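Local atomic coordinates of EF0056 (Enterococcus faecalis, PDB entry 6ORI), a protein that is of unknown function but, as an immunoglobulin-like enterococcal surface protein, may take part in biofilm formation. Residues 86-91 against 137-142. Numbering follows the deposited sequence.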
loop_
_atom_site.group_PDB
_atom_site.type_symbol
_atom_site.label_atom_id
_atom_site.label_comp_id
_atom_site.label_asym_id
_atom_site.label_seq_id
_atom_site.Cartn_x
_atom_site.Cartn_y
_atom_site.Cartn_z
ATOM N N GLN A 86 5.708 -19.249 -5.186
ATOM C CA GLN A 86 5.073 -20.106 -4.191
ATOM C C GLN A 86 5.040 -19.398 -2.848
ATOM O O GLN A 86 5.779 -18.433 -2.622
ATOM C CB GLN A 86 5.822 -21.433 -4.010
ATOM C CG GLN A 86 5.862 -22.321 -5.234
ATOM C CD GLN A 86 6.520 -23.642 -4.926
ATOM O OE1 GLN A 86 7.059 -23.825 -3.838
ATOM N NE2 GLN A 86 6.441 -24.588 -5.854
ATOM N N VAL A 87 4.165 -19.865 -1.958
ATOM C CA VAL A 87 4.038 -19.311 -0.612
ATOM C C VAL A 87 3.382 -20.361 0.262
ATOM O O VAL A 87 2.634 -21.188 -0.243
ATOM C CB VAL A 87 3.216 -17.997 -0.626
ATOM C CG1 VAL A 87 1.754 -18.253 -0.964
ATOM C CG2 VAL A 87 3.313 -17.278 0.696
ATOM N N ASP A 88 3.650 -20.336 1.565
ATOM C CA ASP A 88 2.986 -21.243 2.482
ATOM C C ASP A 88 1.657 -20.631 2.910
ATOM O O ASP A 88 1.556 -19.422 3.055
ATOM C CB ASP A 88 3.838 -21.495 3.715
ATOM C CG ASP A 88 5.067 -22.323 3.449
ATOM O OD1 ASP A 88 5.156 -22.983 2.389
ATOM O OD2 ASP A 88 5.945 -22.333 4.346
ATOM N N PRO A 89 0.644 -21.460 3.178
ATOM C CA PRO A 89 -0.590 -20.960 3.773
ATOM C C PRO A 89 -0.366 -20.585 5.227
ATOM O O PRO A 89 0.646 -20.941 5.823
ATOM C CB PRO A 89 -1.535 -22.147 3.674
ATOM C CG PRO A 89 -0.646 -23.326 3.654
ATOM C CD PRO A 89 0.585 -22.908 2.937
ATOM N N LYS A 90 -1.313 -19.856 5.788
ATOM C CA LYS A 90 -1.280 -19.569 7.206
ATOM C C LYS A 90 -1.157 -20.869 7.989
ATOM O O LYS A 90 -1.851 -21.846 7.687
ATOM C CB LYS A 90 -2.550 -18.832 7.593
ATOM C CG LYS A 90 -2.536 -18.251 9.011
ATOM C CD LYS A 90 -3.541 -18.952 9.897
ATOM C CE LYS A 90 -3.413 -18.484 11.319
ATOM N NZ LYS A 90 -4.026 -19.442 12.238
ATOM N N LYS A 91 -0.267 -20.861 8.979
ATOM C CA LYS A 91 0.039 -22.054 9.770
ATOM C C LYS A 91 -1.194 -22.632 10.469
ATOM O O LYS A 91 -2.087 -21.894 10.889
ATOM C CB LYS A 91 1.102 -21.705 10.812
ATOM N N ALA A 137 0.693 -15.447 5.415
ATOM C CA ALA A 137 1.107 -16.539 4.542
ATOM C C ALA A 137 2.604 -16.356 4.392
ATOM O O ALA A 137 3.035 -15.437 3.691
ATOM C CB ALA A 137 0.408 -16.444 3.190
ATOM N N PRO A 138 3.410 -17.180 5.092
ATOM C CA PRO A 138 4.859 -16.971 5.152
ATOM C C PRO A 138 5.648 -17.648 4.025
ATOM O O PRO A 138 5.095 -18.446 3.255
ATOM C CB PRO A 138 5.205 -17.595 6.498
ATOM C CG PRO A 138 4.301 -18.769 6.576
ATOM C CD PRO A 138 3.003 -18.280 5.982
ATOM N N ASN A 139 6.929 -17.319 3.919
ATOM C CA ASN A 139 7.881 -18.080 3.104
ATOM C C ASN A 139 7.550 -17.996 1.626
ATOM O O ASN A 139 7.716 -18.952 0.864
ATOM C CB ASN A 139 7.986 -19.538 3.576
ATOM C CG ASN A 139 8.414 -19.623 5.000
ATOM O OD1 ASN A 139 9.335 -18.932 5.417
ATOM N ND2 ASN A 139 7.728 -20.441 5.766
ATOM N N GLY A 140 7.066 -16.849 1.204
ATOM C CA GLY A 140 6.854 -16.607 -0.210
ATOM C C GLY A 140 8.170 -16.454 -0.924
ATOM O O GLY A 140 9.091 -15.843 -0.411
ATOM N N VAL A 141 8.248 -16.999 -2.126
ATOM C CA VAL A 141 9.441 -16.892 -2.958
ATOM C C VAL A 141 9.011 -16.702 -4.402
ATOM O O VAL A 141 8.250 -17.507 -4.942
ATOM C CB VAL A 141 10.369 -18.146 -2.865
ATOM C CG1 VAL A 141 11.584 -17.948 -3.748
ATOM C CG2 VAL A 141 10.816 -18.405 -1.449
ATOM N N ILE A 142 9.472 -15.612 -5.006
ATOM C CA ILE A 142 9.440 -15.448 -6.457
ATOM C C ILE A 142 10.772 -15.924 -6.992
ATOM O O ILE A 142 11.816 -15.409 -6.617
ATOM C CB ILE A 142 9.242 -13.988 -6.877
ATOM C CG1 ILE A 142 7.965 -13.370 -6.261
ATOM C CG2 ILE A 142 9.187 -13.894 -8.418
ATOM C CD1 ILE A 142 7.893 -11.846 -6.406
#
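D88 reaches across to P138 and N139 just where strand 82-87 ends. D88 N gives a hydrogen bond of 2.9 Å to P138 O; it lies almost straight out from the P138 carbonyl, though its N-H is somewhat bent toward it. Along the side chain, D88 CB lies 3.3 Å from the same P138 O and, less closely, touches CG of the proline ring. With D88 CG anti to the carbonyl carbon (chi1 -70°), that atom comes near P138 O and N139 ND2. At the tip, the two oxygens take different partners. D88 OD2 accepts a hydrogen bond of 3.0 Å from N139 ND2, approached on its anti side and 34° out of the carboxylate plane, the carboxylate and amide planes standing 79° apart. D88 OD1 forms a salt bridge with R97 NH1, which also binds N139 O, so an acid suits this place: it can serve an amide and a guanidinium at once.

On the strand side of D88, Q86 and V141 form an antiparallel hydrogen-bonded pair in which V141 N meets Q86 O at 2.9 Å and Q86 N meets V141 O at 3.1 Å. Between that pair and the D88-P138 bond, N139 and G140 stand opposite the single residue V87: a beta bulge within an antiparallel sheet of this immunoglobulin-like protein. N139 takes a positive phi, which asparagine tolerates better than most residues. G140 CA makes a CA-H...O contact of 3.2 Å with Q86 O, and glycine has no side chain to meet V87 CG2, which packs against G140 CA.

V87 is buried, its V87 CG2 lying 3.3 Å from P138 O, close to A137 O as well, and 3.9 Å from A137 CB, while F53, F100 and L125 also pack against its side chain. Branched and apolar, valine suits both extended backbone and hydrophobic surroundings, and the small methyl of A137 fits close by, against D88 O.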